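Local coordinates for protein glycoside transferase (Listeria monocytogenes, PDB 6R2M) that probably hydrolyses glycosidic bonds of exopolysaccharide outside the cell, as a glycoside hydrolase, at residues A[288-293]-A[307-311]; A[98-102]-A[158-162]. The contacts are given in a common frame with arbitrary orientation. Residues are numbered along the deposited sequence.

Contact 1. Residues A[288-293]-A[307-311]; sequences LEKMDT and KEITL
Three main-chain oxygens at and just past the end of one helix converge on a single lysine of the next. Helix 278-290 stops at K290; M291 (phi/psi -60/141) and D292 continue in extended conformation to T293, while 307-311 remains helical throughout. L288 and K307 lie nearest in register, CA to CA 7.0 Å. K307, the most covered residue, is fully extended (all four chi angles t), so its NZ donates to M291 O at 2.7 Å, to E289 O at 3.2 Å and, weakly, to L288 O at 3.1 Å, gathering carbonyls at the helix C-terminus. L288 (t,p) packs its CD1 3.9 Å from K307 CG, its CD2 3.7 Å from T310 CG2 and 4.0 Å from L311 CD2. Further along the lysine, T293 CG2 is 3.7 Å from K307 CD. A water accepts from T293 OG1 (2.6 Å) and donates to E308 OE2 (2.8 Å). The contact joins consecutive helices 278-290 and 301-312; helix 262-274 packs against L288, T293 and T310, helix 50-62 against E308 and I309.

Contact 2. Residues A[98-102]-A[158-162]; sequences NAIVD and LHLSY
A tyrosine ring held against the first turn of a helix defines this contact. A99 is the N-cap of helix 100-116, with D102 N bonded to A99 O at 2.9 Å; facing it, strand 158-159 runs into a 3-10 turn, 160-162, whose Y162 N reaches H159 O at 2.9 Å. V101 and Y162 are the nearest pair, CA to CA 4.5 Å. V101, chi1 p, points toward the turn and puts CG1 3.5 Å from the centroid of the Y162 ring, 10° off its normal: a CH-pi contact over the face. The tyrosine's chi1 of -84° and chi2 of 23° turn that face to V101; its CD2 lies 3.9 Å from I100 CG1 and its CE2 4.1 Å from A99 CB. I100 (p,t) extends its CD1 to within 4.0 Å of CD1 of L158 (t,p). V101 CA makes a CA-H...O contact with Y162 O (3.6 Å). The helix start thus meets chiefly the 3-10 segment after edge strand 158-159, which pairs with strand 193-195; helix 209-223 packs on L160 and S161.

Contacts 1 and 2 are separate contacts in one largely helical domain, consistent with the alpha/alpha barrel of related glycoside hydrolases. Their centres lie 24 Å apart and their nearest atoms about 12 Å apart, so they do not touch; in sequence, contact 2 closes before contact 1 opens. Helix 50-62 offers a common neighbour: D102 of contact 2 touches A50 and E51 at its start, whereas in contact 1 E308 meets Y59 and I309 meets L55, E58 and Y59 further along. Contact 2 is the more central, 9 Å from the chain centre against 15 Å for contact 1. Contact 1 combines a charged donor with apolar packing, whereas contact 2 is apolar and aromatic.

Contact 1. Residues A[288-293]-A[307-311]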
ATOM      1  N   LEU A 288     -12.967  11.486  -3.159  1.00  8.40           N
ATOM      2  CA  LEU A 288     -11.993  10.793  -3.997  1.00  5.89           C
ATOM      3  C   LEU A 288     -12.293  11.013  -5.476  1.00  7.46           C
ATOM      4  O   LEU A 288     -11.378  11.234  -6.278  1.00  8.63           O
ATOM      5  CB  LEU A 288     -11.997   9.296  -3.646  1.00  7.76           C
ATOM      6  CG  LEU A 288     -11.151   8.377  -4.509  1.00  6.97           C
ATOM      7  CD1 LEU A 288      -9.707   8.803  -4.352  1.00  8.45           C
ATOM      8  CD2 LEU A 288     -11.339   6.896  -4.138  1.00  8.41           C
ATOM      9  N   GLU A 289     -13.571  10.978  -5.853  1.00 10.75           N
ATOM     10  CA  GLU A 289     -13.945  11.246  -7.239  1.00 10.70           C
ATOM     11  C   GLU A 289     -13.618  12.681  -7.640  1.00 11.43           C
ATOM     12  O   GLU A 289     -13.260  12.936  -8.797  1.00 10.67           O
ATOM     13  CB  GLU A 289     -15.437  10.933  -7.431  1.00 11.63           C
ATOM     14  CG  GLU A 289     -15.708   9.424  -7.338  1.00 13.98           C
ATOM     15  CD  GLU A 289     -17.163   9.068  -7.110  1.00 26.12           C
ATOM     16  OE1 GLU A 289     -17.921   9.907  -6.567  1.00 28.15           O
ATOM     17  OE2 GLU A 289     -17.544   7.931  -7.466  1.00 28.57           O
ATOM     18  N   LYS A 290     -13.691  13.617  -6.693  1.00  7.27           N
ATOM     19  CA  LYS A 290     -13.406  15.016  -6.987  1.00  7.79           C
ATOM     20  C   LYS A 290     -11.933  15.235  -7.318  1.00  9.21           C
ATOM     21  O   LYS A 290     -11.597  16.066  -8.170  1.00  9.55           O
ATOM     22  CB  LYS A 290     -13.844  15.876  -5.793  1.00 13.74           C
ATOM     23  CG  LYS A 290     -13.352  17.302  -5.834  1.00 16.80           C
ATOM     24  CD  LYS A 290     -13.604  18.086  -4.543  1.00 17.21           C
ATOM     25  CE  LYS A 290     -12.806  17.532  -3.392  1.00 21.49           C
ATOM     26  NZ  LYS A 290     -12.575  18.436  -2.214  1.00 14.63           N
ATOM     27  N   MET A 291     -11.037  14.507  -6.657  1.00  8.52           N
ATOM     28  CA  MET A 291      -9.614  14.677  -6.923  1.00  8.76           C
ATOM     29  C   MET A 291      -9.292  14.369  -8.373  1.00  9.67           C
ATOM     30  O   MET A 291      -9.830  13.428  -8.960  1.00 11.09           O
ATOM     31  CB  MET A 291      -8.795  13.767  -5.999  1.00  9.06           C
ATOM     32  CG  MET A 291      -9.115  13.979  -4.520  1.00 13.65           C
ATOM     33  SD  MET A 291      -8.641  15.598  -3.866  1.00 13.37           S
ATOM     34  CE  MET A 291      -9.993  16.629  -4.241  1.00 23.51           C
ATOM     35  N   ASP A 292      -8.387  15.156  -8.940  1.00  8.75           N
ATOM     36  CA  ASP A 292      -8.012  15.045 -10.346  1.00  8.52           C
ATOM     37  C   ASP A 292      -6.717  14.244 -10.442  1.00  8.23           C
ATOM     38  O   ASP A 292      -5.657  14.703 -10.005  1.00 11.75           O
ATOM     39  CB  ASP A 292      -7.861  16.434 -10.965  1.00  9.72           C
ATOM     40  CG  ASP A 292      -7.515  16.386 -12.441  1.00 10.19           C
ATOM     41  OD1 ASP A 292      -7.535  15.285 -13.039  1.00 10.34           O
ATOM     42  OD2 ASP A 292      -7.239  17.468 -13.012  1.00 14.45           O
ATOM     43  N   THR A 293      -6.807  13.039 -10.999  1.00  8.59           N
ATOM     44  CA  THR A 293      -5.631  12.200 -11.199  1.00  6.53           C
ATOM     45  C   THR A 293      -5.224  12.117 -12.671  1.00  7.54           C
ATOM     46  O   THR A 293      -4.507  11.189 -13.050  1.00  8.04           O
ATOM     47  CB  THR A 293      -5.865  10.786 -10.650  1.00  8.91           C
ATOM     48  OG1 THR A 293      -7.028  10.203 -11.259  1.00  8.97           O
ATOM     49  CG2 THR A 293      -6.036  10.795  -9.132  1.00  9.11           C
ATOM     50  N   LYS A 307      -6.589   5.432  -6.513  1.00  6.44           N
ATOM     51  CA  LYS A 307      -7.934   5.856  -6.867  1.00  6.49           C
ATOM     52  C   LYS A 307      -8.610   4.807  -7.751  1.00  5.63           C
ATOM     53  O   LYS A 307      -9.754   4.423  -7.480  1.00  7.80           O
ATOM     54  CB  LYS A 307      -7.907   7.238  -7.539  1.00  5.55           C
ATOM     55  CG  LYS A 307      -9.267   7.679  -8.051  1.00  8.74           C
ATOM     56  CD  LYS A 307      -9.276   9.140  -8.442  1.00  8.34           C
ATOM     57  CE  LYS A 307     -10.652   9.535  -8.938  1.00  9.96           C
ATOM     58  NZ  LYS A 307     -10.783  10.969  -9.324  1.00 12.86           N
ATOM     59  N   GLU A 308      -7.900   4.289  -8.766  1.00  6.10           N
ATOM     60  CA  GLU A 308      -8.518   3.299  -9.645  1.00  8.65           C
ATOM     61  C   GLU A 308      -8.876   2.029  -8.884  1.00 10.93           C
ATOM     62  O   GLU A 308      -9.961   1.474  -9.082  1.00  8.53           O
ATOM     63  CB  GLU A 308      -7.603   2.969 -10.819  1.00  8.56           C
ATOM     64  CG  GLU A 308      -7.350   4.147 -11.747  1.00  8.20           C
ATOM     65  CD  GLU A 308      -8.624   4.756 -12.304  1.00 11.63           C
ATOM     66  OE1 GLU A 308      -9.599   4.016 -12.547  1.00 14.72           O
ATOM     67  OE2 GLU A 308      -8.637   5.988 -12.517  1.00 15.10           O
ATOM     68  N   ILE A 309      -7.978   1.550  -8.012  1.00  6.24           N
ATOM     69  CA  ILE A 309      -8.279   0.337  -7.249  1.00  7.16           C
ATOM     70  C   ILE A 309      -9.493   0.549  -6.357  1.00  6.79           C
ATOM     71  O   ILE A 309     -10.404  -0.285  -6.309  1.00  9.68           O
ATOM     72  CB  ILE A 309      -7.068  -0.087  -6.409  1.00  6.93           C
ATOM     73  CG1 ILE A 309      -5.913  -0.522  -7.308  1.00  8.23           C
ATOM     74  CG2 ILE A 309      -7.469  -1.226  -5.427  1.00 11.34           C
ATOM     75  CD1 ILE A 309      -4.623  -0.705  -6.556  1.00  8.68           C
ATOM     76  N   THR A 310      -9.516   1.666  -5.622  1.00  7.58           N
ATOM     77  CA  THR A 310     -10.575   1.869  -4.632  1.00  6.77           C
ATOM     78  C   THR A 310     -11.932   2.058  -5.300  1.00 10.06           C
ATOM     79  O   THR A 310     -12.953   1.584  -4.791  1.00 10.73           O
ATOM     80  CB  THR A 310     -10.224   3.060  -3.730  1.00  7.19           C
ATOM     81  OG1 THR A 310      -9.074   2.739  -2.942  1.00 12.86           O
ATOM     82  CG2 THR A 310     -11.375   3.414  -2.801  1.00  7.75           C
ATOM     83  N   LEU A 311     -11.974   2.728  -6.448  1.00 10.57           N
ATOM     84  CA  LEU A 311     -13.256   2.891  -7.124  1.00 11.33           C
ATOM     85  C   LEU A 311     -13.729   1.603  -7.791  1.00 17.58           C
ATOM     86  O   LEU A 311     -14.917   1.485  -8.108  1.00 21.37           O
ATOM     87  CB  LEU A 311     -13.168   4.026  -8.139  1.00 13.90           C
ATOM     88  CG  LEU A 311     -13.076   5.417  -7.493  1.00 10.84           C
ATOM     89  CD1 LEU A 311     -13.047   6.487  -8.569  1.00 12.58           C
ATOM     90  CD2 LEU A 311     -14.231   5.650  -6.525  1.00 14.07           C
TER
HETATM   91  O   HOH W   1      -7.142   7.599 -10.853  1.00  7.40           O

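Contact 2. Residues A[98-102]-A[158-162]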
ATOM      1  N   ASN A  98      15.061  -4.167   0.438  1.00  9.31           N
ATOM      2  CA  ASN A  98      13.639  -4.297   0.149  1.00  9.98           C
ATOM      3  C   ASN A  98      12.876  -3.216   0.921  1.00  7.66           C
ATOM      4  O   ASN A  98      13.464  -2.321   1.531  1.00  9.79           O
ATOM      5  CB  ASN A  98      13.156  -5.697   0.533  1.00  8.38           C
ATOM      6  CG  ASN A  98      13.181  -5.913   2.036  1.00  9.13           C
ATOM      7  OD1 ASN A  98      14.043  -5.375   2.723  1.00  7.87           O
ATOM      8  ND2 ASN A  98      12.209  -6.662   2.560  1.00 10.44           N
ATOM      9  N   ALA A  99      11.546  -3.301   0.911  1.00  8.73           N
ATOM     10  CA  ALA A  99      10.682  -2.591   1.854  1.00  7.78           C
ATOM     11  C   ALA A  99       9.544  -3.545   2.157  1.00  5.49           C
ATOM     12  O   ALA A  99       8.871  -3.994   1.222  1.00  7.33           O
ATOM     13  CB  ALA A  99      10.155  -1.272   1.271  1.00  8.26           C
ATOM     14  N   ILE A 100       9.342  -3.901   3.434  1.00  7.68           N
ATOM     15  CA  ILE A 100       8.424  -5.012   3.703  1.00  6.64           C
ATOM     16  C   ILE A 100       7.022  -4.707   3.198  1.00  8.82           C
ATOM     17  O   ILE A 100       6.318  -5.616   2.752  1.00  5.93           O
ATOM     18  CB  ILE A 100       8.395  -5.418   5.190  1.00  9.40           C
ATOM     19  CG1 ILE A 100       7.878  -4.288   6.099  1.00  8.38           C
ATOM     20  CG2 ILE A 100       9.739  -5.985   5.614  1.00 11.80           C
ATOM     21  CD1 ILE A 100       7.790  -4.698   7.589  1.00 11.52           C
ATOM     22  N   VAL A 101       6.604  -3.439   3.229  1.00  7.45           N
ATOM     23  CA  VAL A 101       5.254  -3.093   2.789  1.00  7.76           C
ATOM     24  C   VAL A 101       5.059  -3.477   1.327  1.00  7.99           C
ATOM     25  O   VAL A 101       3.977  -3.929   0.928  1.00  6.96           O
ATOM     26  CB  VAL A 101       4.969  -1.595   3.051  1.00  6.79           C
ATOM     27  CG1 VAL A 101       5.964  -0.659   2.297  1.00  7.85           C
ATOM     28  CG2 VAL A 101       3.510  -1.244   2.768  1.00  9.86           C
ATOM     29  N   ASP A 102       6.112  -3.331   0.514  1.00  4.85           N
ATOM     30  CA  ASP A 102       6.032  -3.667  -0.904  1.00  6.06           C
ATOM     31  C   ASP A 102       6.094  -5.171  -1.134  1.00  6.96           C
ATOM     32  O   ASP A 102       5.441  -5.678  -2.061  1.00  8.60           O
ATOM     33  CB  ASP A 102       7.139  -2.940  -1.678  1.00  7.75           C
ATOM     34  CG  ASP A 102       7.011  -1.419  -1.573  1.00  8.66           C
ATOM     35  OD1 ASP A 102       5.868  -0.923  -1.475  1.00  8.96           O
ATOM     36  OD2 ASP A 102       8.045  -0.710  -1.562  1.00 13.48           O
ATOM     37  N   LEU A 158      10.791   0.021  12.786  1.00  9.15           N
ATOM     38  CA  LEU A 158       9.570  -0.429  12.128  1.00  7.98           C
ATOM     39  C   LEU A 158       8.632   0.761  12.009  1.00  9.81           C
ATOM     40  O   LEU A 158       8.187   1.304  13.021  1.00  9.06           O
ATOM     41  CB  LEU A 158       8.882  -1.556  12.894  1.00  9.85           C
ATOM     42  CG  LEU A 158       7.500  -1.944  12.363  1.00  8.17           C
ATOM     43  CD1 LEU A 158       7.603  -2.525  10.946  1.00  7.53           C
ATOM     44  CD2 LEU A 158       6.780  -2.922  13.303  1.00  9.01           C
ATOM     45  N   HIS A 159       8.338   1.160  10.780  1.00  6.88           N
ATOM     46  CA  HIS A 159       7.265   2.107  10.539  1.00  6.98           C
ATOM     47  C   HIS A 159       5.950   1.342  10.478  1.00  7.65           C
ATOM     48  O   HIS A 159       5.795   0.424   9.662  1.00  7.84           O
ATOM     49  CB  HIS A 159       7.530   2.881   9.256  1.00  9.43           C
ATOM     50  CG  HIS A 159       8.606   3.910   9.411  1.00 12.26           C
ATOM     51  ND1 HIS A 159       9.935   3.572   9.556  1.00 12.07           N
ATOM     52  CD2 HIS A 159       8.550   5.262   9.481  1.00 13.43           C
ATOM     53  CE1 HIS A 159      10.653   4.673   9.695  1.00 14.49           C
ATOM     54  NE2 HIS A 159       9.838   5.713   9.650  1.00 15.89           N
ATOM     55  N   LEU A 160       5.001   1.714  11.346  1.00  8.48           N
ATOM     56  CA  LEU A 160       3.758   0.959  11.429  1.00  7.57           C
ATOM     57  C   LEU A 160       2.954   1.034  10.137  1.00  6.45           C
ATOM     58  O   LEU A 160       2.125   0.151   9.877  1.00  8.40           O
ATOM     59  CB  LEU A 160       2.926   1.466  12.600  1.00  7.05           C
ATOM     60  CG  LEU A 160       3.600   1.254  13.954  1.00  9.89           C
ATOM     61  CD1 LEU A 160       2.754   1.843  15.060  1.00 10.29           C
ATOM     62  CD2 LEU A 160       3.835  -0.229  14.181  1.00 12.01           C
ATOM     63  N   SER A 161       3.174   2.070   9.326  1.00  6.48           N
ATOM     64  CA  SER A 161       2.487   2.168   8.043  1.00  8.50           C
ATOM     65  C   SER A 161       2.935   1.103   7.051  1.00  8.65           C
ATOM     66  O   SER A 161       2.315   0.971   5.993  1.00  9.03           O
ATOM     67  CB  SER A 161       2.696   3.561   7.445  1.00  8.47           C
ATOM     68  OG  SER A 161       4.056   3.751   7.060  1.00 10.55           O
ATOM     69  N   TYR A 162       3.985   0.355   7.361  1.00  6.89           N
ATOM     70  CA  TYR A 162       4.439  -0.736   6.522  1.00  8.36           C
ATOM     71  C   TYR A 162       3.730  -2.049   6.841  1.00  9.77           C
ATOM     72  O   TYR A 162       3.952  -3.041   6.138  1.00  9.12           O
ATOM     73  CB  TYR A 162       5.949  -0.921   6.692  1.00  8.34           C
ATOM     74  CG  TYR A 162       6.835  -0.025   5.844  1.00  8.60           C
ATOM     75  CD1 TYR A 162       6.371   1.195   5.336  1.00  9.86           C
ATOM     76  CD2 TYR A 162       8.137  -0.415   5.542  1.00 10.58           C
ATOM     77  CE1 TYR A 162       7.206   2.003   4.561  1.00 12.45           C
ATOM     78  CE2 TYR A 162       8.972   0.384   4.786  1.00 11.63           C
ATOM     79  CZ  TYR A 162       8.496   1.581   4.281  1.00 11.27           C
ATOM     80  OH  TYR A 162       9.334   2.365   3.511  1.00 15.87           O
TER